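Local coordinates for protein UspA1 (Moraxella catarrhalis, PDB 3NTN) that probably serves as a trimeric autotransporter adhesin on the bacterial outer membrane, its head and neck carried on a coiled stalk, binding host proteins such as CEACAM1 and fibronectin, at residues D60-L71 with K74-I85; Y1-T10 with G14-T25. All coordinates share one frame; numbering follows the deposited sequence.

Interaction 1 (D60-L71 with K74-I85); sequences DNKANADNAVAL and KNTIEGENSVAI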
loop_
_atom_site.group_PDB
_atom_site.type_symbol
_atom_site.label_atom_id
_atom_site.label_comp_id
_atom_site.label_asym_id
_atom_site.label_seq_id
_atom_site.Cartn_x
_atom_site.Cartn_y
_atom_site.Cartn_z
ATOM N N ASP B 60 16.981 20.237 -4.942
ATOM C CA ASP B 60 16.694 20.749 -3.597
ATOM C C ASP B 60 16.347 19.669 -2.538
ATOM O O ASP B 60 15.508 19.891 -1.666
ATOM C CB ASP B 60 15.614 21.898 -3.641
ATOM C CG ASP B 60 15.775 22.885 -2.489
ATOM O OD1 ASP B 60 16.745 22.766 -1.706
ATOM O OD2 ASP B 60 14.928 23.760 -2.318
ATOM N N ASN B 61 17.028 18.531 -2.596
ATOM C CA ASN B 61 16.810 17.430 -1.648
ATOM C C ASN B 61 17.793 17.521 -0.519
ATOM O O ASN B 61 18.887 18.075 -0.715
ATOM C CB ASN B 61 16.955 16.094 -2.355
ATOM C CG ASN B 61 15.963 15.952 -3.481
ATOM O OD1 ASN B 61 14.772 15.841 -3.223
ATOM N ND2 ASN B 61 16.427 16.029 -4.745
ATOM N N LYS B 62 17.409 17.009 0.653
ATOM C CA LYS B 62 18.313 16.891 1.762
ATOM C C LYS B 62 18.277 15.455 2.216
ATOM O O LYS B 62 17.286 14.992 2.759
ATOM C CB LYS B 62 17.875 17.786 2.924
ATOM C CG LYS B 62 18.005 19.287 2.645
ATOM C CD LYS B 62 17.665 20.114 3.936
ATOM C CE LYS B 62 17.947 21.593 3.757
ATOM N NZ LYS B 62 17.383 22.057 2.446
ATOM N N ALA B 63 19.382 14.750 2.014
ATOM C CA ALA B 63 19.454 13.368 2.387
ATOM C C ALA B 63 20.362 13.416 3.595
ATOM O O ALA B 63 21.532 12.970 3.523
ATOM C CB ALA B 63 20.061 12.616 1.275
ATOM N N ASN B 64 19.799 13.959 4.698
ATOM C CA ASN B 64 20.550 14.434 5.863
ATOM C C ASN B 64 20.359 13.626 7.134
ATOM O O ASN B 64 20.190 14.175 8.206
ATOM C CB ASN B 64 20.282 15.926 6.142
ATOM C CG ASN B 64 20.846 16.851 5.051
ATOM O OD1 ASN B 64 21.402 16.390 4.049
ATOM N ND2 ASN B 64 20.672 18.175 5.237
ATOM N N ALA B 65 20.386 12.302 7.011
ATOM C CA ALA B 65 20.496 11.408 8.193
ATOM C C ALA B 65 21.010 10.106 7.653
ATOM O O ALA B 65 21.004 9.855 6.381
ATOM C CB ALA B 65 19.174 11.210 8.843
ATOM N N ASP B 66 21.450 9.239 8.553
ATOM C CA ASP B 66 22.123 8.069 8.077
ATOM C C ASP B 66 21.208 7.273 7.132
ATOM O O ASP B 66 20.031 7.118 7.398
ATOM C CB ASP B 66 22.673 7.236 9.226
ATOM C CG ASP B 66 23.746 7.988 10.038
ATOM O OD1 ASP B 66 24.060 7.492 11.144
ATOM O OD2 ASP B 66 24.275 9.049 9.569
ATOM N N ASN B 67 21.777 6.824 6.006
ATOM C CA ASN B 67 21.081 5.951 5.012
ATOM C C ASN B 67 19.841 6.565 4.346
ATOM O O ASN B 67 19.102 5.881 3.654
ATOM C CB ASN B 67 20.771 4.546 5.564
ATOM C CG ASN B 67 21.919 3.978 6.381
ATOM O OD1 ASN B 67 23.090 3.973 5.940
ATOM N ND2 ASN B 67 21.602 3.496 7.583
ATOM N N ALA B 68 19.663 7.869 4.513
ATOM C CA ALA B 68 18.578 8.616 3.864
ATOM C C ALA B 68 18.631 8.453 2.367
ATOM O O ALA B 68 19.691 8.462 1.778
ATOM C CB ALA B 68 18.631 10.143 4.263
ATOM N N VAL B 69 17.457 8.318 1.755
ATOM C CA VAL B 69 17.315 8.313 0.301
ATOM C C VAL B 69 16.313 9.419 0.029
ATOM O O VAL B 69 15.195 9.418 0.589
ATOM C CB VAL B 69 16.797 6.939 -0.235
ATOM C CG1 VAL B 69 16.435 7.017 -1.739
ATOM C CG2 VAL B 69 17.800 5.865 0.023
ATOM N N ALA B 70 16.709 10.394 -0.792
ATOM C CA ALA B 70 15.839 11.535 -1.082
ATOM C C ALA B 70 15.958 11.773 -2.592
ATOM O O ALA B 70 17.000 12.227 -3.104
ATOM C CB ALA B 70 16.285 12.754 -0.295
ATOM N N LEU B 71 14.908 11.452 -3.317
ATOM C CA LEU B 71 15.048 11.367 -4.755
ATOM C C LEU B 71 13.870 12.091 -5.384
ATOM O O LEU B 71 12.739 11.668 -5.206
ATOM C CB LEU B 71 15.125 9.880 -5.141
ATOM C CG LEU B 71 15.131 9.347 -6.576
ATOM C CD1 LEU B 71 16.159 10.038 -7.461
ATOM C CD2 LEU B 71 15.358 7.802 -6.565
ATOM N N LYS B 74 12.689 18.490 -3.681
ATOM C CA LYS B 74 12.299 18.961 -2.354
ATOM C C LYS B 74 11.885 17.807 -1.411
ATOM O O LYS B 74 10.901 17.915 -0.708
ATOM C CB LYS B 74 11.155 19.999 -2.413
ATOM C CG LYS B 74 11.536 21.472 -2.189
ATOM C CD LYS B 74 10.584 22.400 -3.017
ATOM C CE LYS B 74 11.228 23.743 -3.423
ATOM N NZ LYS B 74 12.021 23.706 -4.733
ATOM N N ASN B 75 12.657 16.729 -1.412
ATOM C CA ASN B 75 12.571 15.722 -0.359
ATOM C C ASN B 75 13.595 16.024 0.740
ATOM O O ASN B 75 14.794 16.017 0.468
ATOM C CB ASN B 75 12.772 14.359 -0.934
ATOM C CG ASN B 75 11.735 14.034 -1.988
ATOM O OD1 ASN B 75 10.594 13.714 -1.650
ATOM N ND2 ASN B 75 12.110 14.137 -3.272
ATOM N N THR B 76 13.122 16.342 1.943
ATOM C CA THR B 76 13.982 16.597 3.100
ATOM C C THR B 76 13.901 15.397 4.067
ATOM O O THR B 76 12.828 15.122 4.614
ATOM C CB THR B 76 13.529 17.837 3.862
ATOM O OG1 THR B 76 13.424 18.985 2.973
ATOM C CG2 THR B 76 14.496 18.130 5.046
ATOM N N ILE B 77 15.034 14.724 4.294
ATOM C CA ILE B 77 15.085 13.649 5.271
ATOM C C ILE B 77 16.076 13.953 6.371
ATOM O O ILE B 77 17.242 14.098 6.103
ATOM C CB ILE B 77 15.496 12.340 4.654
ATOM C CG1 ILE B 77 14.444 11.913 3.643
ATOM C CG2 ILE B 77 15.525 11.298 5.702
ATOM C CD1 ILE B 77 14.983 10.984 2.713
ATOM N N GLU B 78 15.590 14.054 7.610
ATOM C CA GLU B 78 16.430 14.377 8.734
ATOM C C GLU B 78 16.231 13.305 9.821
ATOM O O GLU B 78 16.635 13.489 10.930
ATOM C CB GLU B 78 16.110 15.791 9.243
ATOM C CG GLU B 78 16.685 16.968 8.400
ATOM C CD GLU B 78 15.866 18.309 8.498
ATOM O OE1 GLU B 78 14.750 18.348 9.116
ATOM O OE2 GLU B 78 16.334 19.320 7.899
ATOM N N GLY B 79 15.607 12.181 9.482
ATOM C CA GLY B 79 15.327 11.121 10.479
ATOM C C GLY B 79 15.993 9.862 10.000
ATOM O O GLY B 79 15.980 9.600 8.796
ATOM N N GLU B 80 16.644 9.116 10.892
ATOM C CA GLU B 80 17.386 7.931 10.442
ATOM C C GLU B 80 16.550 6.893 9.620
ATOM O O GLU B 80 15.330 6.738 9.822
ATOM C CB GLU B 80 18.088 7.261 11.601
ATOM C CG GLU B 80 19.173 8.116 12.281
ATOM C CD GLU B 80 20.216 7.248 13.004
ATOM O OE1 GLU B 80 19.966 6.021 13.111
ATOM O OE2 GLU B 80 21.287 7.778 13.456
ATOM N N ASN B 81 17.223 6.233 8.667
ATOM C CA ASN B 81 16.696 5.056 7.952
ATOM C C ASN B 81 15.353 5.358 7.281
ATOM O O ASN B 81 14.429 4.552 7.277
ATOM C CB ASN B 81 16.679 3.818 8.887
ATOM C CG ASN B 81 18.105 3.410 9.347
ATOM O OD1 ASN B 81 19.039 3.455 8.554
ATOM N ND2 ASN B 81 18.268 3.016 10.620
ATOM N N SER B 82 15.258 6.550 6.717
ATOM C CA SER B 82 14.061 7.006 6.090
ATOM C C SER B 82 14.325 7.218 4.633
ATOM O O SER B 82 15.494 7.395 4.241
ATOM C CB SER B 82 13.602 8.319 6.714
ATOM O OG SER B 82 13.071 8.042 7.967
ATOM N N VAL B 83 13.235 7.197 3.859
ATOM C CA VAL B 83 13.243 7.335 2.390
ATOM C C VAL B 83 12.153 8.339 1.988
ATOM O O VAL B 83 11.068 8.305 2.537
ATOM C CB VAL B 83 12.997 5.936 1.752
ATOM C CG1 VAL B 83 12.747 6.003 0.212
ATOM C CG2 VAL B 83 14.159 5.006 2.096
ATOM N N ALA B 84 12.432 9.236 1.051
ATOM C CA ALA B 84 11.373 10.009 0.393
ATOM C C ALA B 84 11.657 10.073 -1.099
ATOM O O ALA B 84 12.700 10.596 -1.519
ATOM C CB ALA B 84 11.326 11.405 0.928
ATOM N N ILE B 85 10.701 9.613 -1.916
ATOM C CA ILE B 85 10.852 9.671 -3.337
ATOM C C ILE B 85 9.618 10.353 -3.840
ATOM O O ILE B 85 8.507 9.957 -3.471
ATOM C CB ILE B 85 11.008 8.267 -3.932
ATOM C CG1 ILE B 85 12.279 7.598 -3.362
ATOM C CG2 ILE B 85 11.055 8.287 -5.539
ATOM C CD1 ILE B 85 12.374 6.105 -3.706
HETATM O O HOH W 1 16.852 4.542 4.109
#

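Interaction 2 (Y1-T10 with G14-T25); sequences YNEATIENST and GGYNQAKGRNST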
loop_
_atom_site.group_PDB
_atom_site.type_symbol
_atom_site.label_atom_id
_atom_site.label_comp_id
_atom_site.label_asym_id
_atom_site.label_seq_id
_atom_site.Cartn_x
_atom_site.Cartn_y
_atom_site.Cartn_z
ATOM N N TYR B 1 33.536 25.469 -9.684
ATOM C CA TYR B 1 34.172 25.756 -8.357
ATOM C C TYR B 1 33.978 24.573 -7.397
ATOM O O TYR B 1 33.201 24.617 -6.426
ATOM C CB TYR B 1 33.668 27.089 -7.780
ATOM C CG TYR B 1 34.233 28.272 -8.520
ATOM C CD1 TYR B 1 35.344 28.953 -8.028
ATOM C CD2 TYR B 1 33.685 28.692 -9.741
ATOM C CE1 TYR B 1 35.884 30.048 -8.714
ATOM C CE2 TYR B 1 34.226 29.787 -10.445
ATOM C CZ TYR B 1 35.324 30.464 -9.917
ATOM O OH TYR B 1 35.874 31.543 -10.587
ATOM N N ASN B 2 34.709 23.507 -7.698
ATOM C CA ASN B 2 34.479 22.209 -7.081
ATOM C C ASN B 2 35.469 21.869 -5.962
ATOM O O ASN B 2 36.559 22.457 -5.885
ATOM C CB ASN B 2 34.408 21.139 -8.172
ATOM C CG ASN B 2 33.240 21.382 -9.137
ATOM O OD1 ASN B 2 32.113 21.644 -8.714
ATOM N ND2 ASN B 2 33.512 21.297 -10.436
ATOM N N GLU B 3 35.079 20.945 -5.085
ATOM C CA GLU B 3 35.835 20.707 -3.868
ATOM C C GLU B 3 35.853 19.233 -3.463
ATOM O O GLU B 3 34.866 18.710 -2.936
ATOM C CB GLU B 3 35.306 21.595 -2.734
ATOM C CG GLU B 3 36.217 21.685 -1.512
ATOM C CD GLU B 3 35.777 22.755 -0.529
ATOM O OE1 GLU B 3 35.528 23.900 -0.961
ATOM O OE2 GLU B 3 35.687 22.451 0.679
ATOM N N ALA B 4 36.992 18.579 -3.706
ATOM C CA ALA B 4 37.181 17.174 -3.343
ATOM C C ALA B 4 38.579 16.860 -2.742
ATOM O O ALA B 4 39.438 16.259 -3.406
ATOM C CB ALA B 4 36.878 16.278 -4.548
ATOM N N THR B 5 38.779 17.242 -1.477
ATOM C CA THR B 5 40.075 17.048 -0.789
ATOM C C THR B 5 40.200 15.711 -0.047
ATOM O O THR B 5 41.234 15.055 -0.126
ATOM C CB THR B 5 40.418 18.215 0.211
ATOM O OG1 THR B 5 39.276 18.507 1.037
ATOM C CG2 THR B 5 40.886 19.489 -0.527
ATOM N N ILE B 6 39.136 15.315 0.654
ATOM C CA ILE B 6 39.137 14.155 1.577
ATOM C C ILE B 6 39.424 12.820 0.890
ATOM O O ILE B 6 39.333 12.704 -0.334
ATOM C CB ILE B 6 37.791 14.025 2.341
ATOM C CG1 ILE B 6 36.966 15.310 2.208
ATOM C CG2 ILE B 6 38.024 13.589 3.797
ATOM C CD1 ILE B 6 37.525 16.570 2.918
ATOM N N GLU B 7 39.770 11.816 1.692
ATOM C CA GLU B 7 39.986 10.468 1.195
ATOM C C GLU B 7 38.844 10.066 0.282
ATOM O O GLU B 7 37.659 10.152 0.651
ATOM C CB GLU B 7 40.058 9.477 2.344
ATOM C CG GLU B 7 41.039 8.334 2.135
ATOM C CD GLU B 7 41.164 7.460 3.369
ATOM O OE1 GLU B 7 42.311 7.282 3.873
ATOM O OE2 GLU B 7 40.107 6.970 3.839
ATOM N N ASN B 8 39.236 9.674 -0.926
ATOM C CA ASN B 8 38.369 9.054 -1.916
ATOM C C ASN B 8 37.125 9.862 -2.272
ATOM O O ASN B 8 36.101 9.274 -2.664
ATOM C CB ASN B 8 38.011 7.617 -1.496
ATOM C CG ASN B 8 39.239 6.736 -1.338
ATOM O OD1 ASN B 8 40.142 6.757 -2.177
ATOM N ND2 ASN B 8 39.276 5.951 -0.261
ATOM N N SER B 9 37.204 11.190 -2.141
ATOM C CA SER B 9 36.087 12.019 -2.575
ATOM C C SER B 9 36.139 12.412 -4.088
ATOM O O SER B 9 37.221 12.559 -4.684
ATOM C CB SER B 9 35.863 13.197 -1.634
ATOM O OG SER B 9 36.828 14.202 -1.805
ATOM N N THR B 10 34.957 12.527 -4.697
ATOM C CA THR B 10 34.828 12.740 -6.143
ATOM C C THR B 10 33.765 13.782 -6.485
ATOM O O THR B 10 32.610 13.657 -6.070
ATOM C CB THR B 10 34.518 11.401 -6.910
ATOM O OG1 THR B 10 35.558 10.449 -6.652
ATOM C CG2 THR B 10 34.384 11.605 -8.439
ATOM N N GLY B 14 30.456 19.929 -13.258
ATOM C CA GLY B 14 29.509 20.988 -12.858
ATOM C C GLY B 14 30.126 22.161 -12.095
ATOM O O GLY B 14 31.354 22.345 -12.055
ATOM N N GLY B 15 29.275 22.977 -11.473
ATOM C CA GLY B 15 29.763 24.114 -10.703
ATOM C C GLY B 15 29.377 24.023 -9.242
ATOM O O GLY B 15 28.341 23.438 -8.925
ATOM N N TYR B 16 30.233 24.602 -8.383
ATOM C CA TYR B 16 30.002 24.815 -6.940
ATOM C C TYR B 16 29.575 23.567 -6.207
ATOM O O TYR B 16 28.769 23.656 -5.276
ATOM C CB TYR B 16 29.012 25.973 -6.658
ATOM C CG TYR B 16 29.521 27.300 -7.141
ATOM C CD1 TYR B 16 30.239 28.167 -6.293
ATOM C CD2 TYR B 16 29.351 27.673 -8.467
ATOM C CE1 TYR B 16 30.744 29.378 -6.774
ATOM C CE2 TYR B 16 29.854 28.873 -8.947
ATOM C CZ TYR B 16 30.540 29.719 -8.109
ATOM O OH TYR B 16 30.993 30.908 -8.647
ATOM N N ASN B 17 30.109 22.418 -6.648
ATOM C CA ASN B 17 29.858 21.113 -6.048
ATOM C C ASN B 17 30.916 20.788 -5.020
ATOM O O ASN B 17 32.044 21.163 -5.173
ATOM C CB ASN B 17 29.807 20.018 -7.120
ATOM C CG ASN B 17 28.610 20.161 -8.014
ATOM O OD1 ASN B 17 27.510 20.474 -7.555
ATOM N ND2 ASN B 17 28.809 19.945 -9.301
ATOM N N GLN B 18 30.549 20.096 -3.955
ATOM C CA GLN B 18 31.494 19.843 -2.896
ATOM C C GLN B 18 31.332 18.410 -2.451
ATOM O O GLN B 18 30.242 17.997 -2.138
ATOM C CB GLN B 18 31.255 20.809 -1.713
ATOM C CG GLN B 18 31.848 22.224 -1.898
ATOM C CD GLN B 18 31.217 23.274 -0.954
ATOM O OE1 GLN B 18 31.913 23.930 -0.155
ATOM N NE2 GLN B 18 29.890 23.432 -1.051
ATOM N N ALA B 19 32.409 17.639 -2.426
ATOM C CA ALA B 19 32.355 16.288 -1.882
ATOM C C ALA B 19 33.240 16.309 -0.636
ATOM O O ALA B 19 34.375 15.870 -0.660
ATOM C CB ALA B 19 32.835 15.302 -2.888
ATOM N N LYS B 20 32.723 16.874 0.446
ATOM C CA LYS B 20 33.505 17.061 1.683
ATOM C C LYS B 20 33.606 15.788 2.541
ATOM O O LYS B 20 34.484 15.697 3.383
ATOM C CB LYS B 20 32.924 18.199 2.526
ATOM C CG LYS B 20 32.887 19.543 1.808
ATOM C CD LYS B 20 31.957 20.531 2.495
ATOM C CE LYS B 20 32.589 21.923 2.560
ATOM N NZ LYS B 20 31.704 22.928 3.228
ATOM N N GLY B 21 32.692 14.835 2.362
ATOM C CA GLY B 21 32.687 13.623 3.207
ATOM C C GLY B 21 33.706 12.638 2.687
ATOM O O GLY B 21 33.919 12.559 1.465
ATOM N N ARG B 22 34.375 11.914 3.594
ATOM C CA ARG B 22 35.183 10.750 3.198
ATOM C C ARG B 22 34.383 9.788 2.302
ATOM O O ARG B 22 33.245 9.469 2.629
ATOM C CB ARG B 22 35.654 10.013 4.450
ATOM C CG ARG B 22 36.842 9.096 4.221
ATOM C CD ARG B 22 37.623 8.745 5.521
ATOM N NE ARG B 22 36.776 8.397 6.684
ATOM C CZ ARG B 22 36.104 7.259 6.825
ATOM N NH1 ARG B 22 36.163 6.321 5.876
ATOM N NH2 ARG B 22 35.366 7.060 7.913
ATOM N N ASN B 23 34.994 9.310 1.206
ATOM C CA ASN B 23 34.346 8.480 0.157
ATOM C C ASN B 23 33.074 9.086 -0.460
ATOM O O ASN B 23 32.260 8.348 -1.073
ATOM C CB ASN B 23 33.931 7.083 0.669
ATOM C CG ASN B 23 35.014 6.355 1.437
ATOM O OD1 ASN B 23 36.175 6.258 1.008
ATOM N ND2 ASN B 23 34.625 5.793 2.579
ATOM N N SER B 24 32.836 10.383 -0.257
ATOM C CA SER B 24 31.627 10.990 -0.820
ATOM C C SER B 24 31.795 11.253 -2.342
ATOM O O SER B 24 32.917 11.389 -2.841
ATOM C CB SER B 24 31.265 12.275 -0.100
ATOM O OG SER B 24 32.295 13.233 -0.319
ATOM N N THR B 25 30.665 11.344 -3.037
ATOM C CA THR B 25 30.609 11.522 -4.467
ATOM C C THR B 25 29.534 12.559 -4.827
ATOM O O THR B 25 28.387 12.449 -4.401
ATOM C CB THR B 25 30.222 10.173 -5.136
ATOM O OG1 THR B 25 31.146 9.145 -4.742
ATOM C CG2 THR B 25 30.212 10.283 -6.673
HETATM O O HOH W 2 34.310 9.347 -4.363
#

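Interaction 1 (D60-L71 with K74-I85)
N61 and N75 stack as an asparagine ladder, their amides side by side with planes 10° apart. N61 OD1 accepts from both the backbone N of N75 at 2.9 Å and N75 ND2 at 3.2 Å, the two donors arriving from opposite faces of its carbonyl plane. With CG beside its own backbone N (chi1 -60°), N61 lays this oxygen over the next coil, while its ND2 bonds G72 O and N47 OD1; N75 OD1 in turn meets N89 ND2. At the far turn N67 ND2 meets N81 OD1 at 2.7 Å, nearly straight (175° at the hydrogen) and within the amide plane of N67. N67 OD1 bonds N73 of a second subunit.

Backbone bonds set K62 opposite T76 and V69 opposite V83 in parallel register: K62 N to N75 O and I77 N to K62 O on one sheet, V69 N to S82 O and L71 N to A84 O on the other. Strands 69-71 and 83-85 run nearly parallel, with axes 4.8 Å from each other. This is the stacked coil of the left-handed parallel beta-roll of YadA-like heads.

Apolar packing fills the roll's interior, where A68 CB rests on I77 CG2 at 3.6 Å. On the opposite face V69 lies along V83 and L71 along I85, all four also packing against other subunits.

Among charges, D60 OD2 and K74 NZ form a long salt bridge (3.8 Å).

Interaction 2 (Y1-T10 with G14-T25)
Y1 and Y16 lie side by side and point the same way, their ring planes 22° apart but slid so far that they barely overlap, with centroids 5.1 Å apart. The closer fit is a CH-pi contact: Y1 CB sits over one face of the Y16 ring, 3.9 Å from its centroid and close to the ring normal.

N2 and N17 also lie side by side, their amides nearly parallel. The N2 side chain turns back beside its own backbone N (chi1 -62°), so that its amide spans the gap: OD1 takes the N-H of N17 at 3.0 Å in the carbonyl plane, and ND2 reaches G14 O at 2.9 Å from above that carbonyl's plane. N17 directs its own ND2 to G29 O, passing the ladder to the next coil.

E3 lies alongside Q18, CB to CG, with carboxylate and amide planes 77° apart. E7 runs beside R22, its OE2 touching R22 CD at 3.5 Å. The amides of N8 and N23 are nearly coplanar, joined by a weak ND2-to-OD1 bond of 3.4 Å, and N23 ND2 continues to D38. A water bridges N8 O, S24 O and the hydroxyls of T10 and T25. Between backbones, A19 N bonds E3 O, N23 N bonds E7 O and T10 N bonds S24 O.

Backbone N-H groups and asparagine amides thus supply the defined bonds of this first stacked pair, while its charged side chains meet through methylene groups, their charged ends beyond salt-bridge distance.

Overall arrangement
Both interactions pair successive coils of one beta-roll and come in series along the chain, interaction 2 at the N-terminal end and interaction 1 further along. Their centres lie 19 Å apart and their nearest atoms about 10 Å, so they do not touch. They share the long parallel sheet in which strands 10-11, 25-26, 40-42, 55-57, 69-71 and 83-85 follow in chain order; strand 18-19 of interaction 2 and strands 62-63 and 75-77 of interaction 1 belong to two separate three-stranded sheets. Both reach the second subunit, and interaction 1 also the third. Repetition of one stacking pattern thus builds an elongated trimeric head, with helix 182-217 of the stalk following later in the chain.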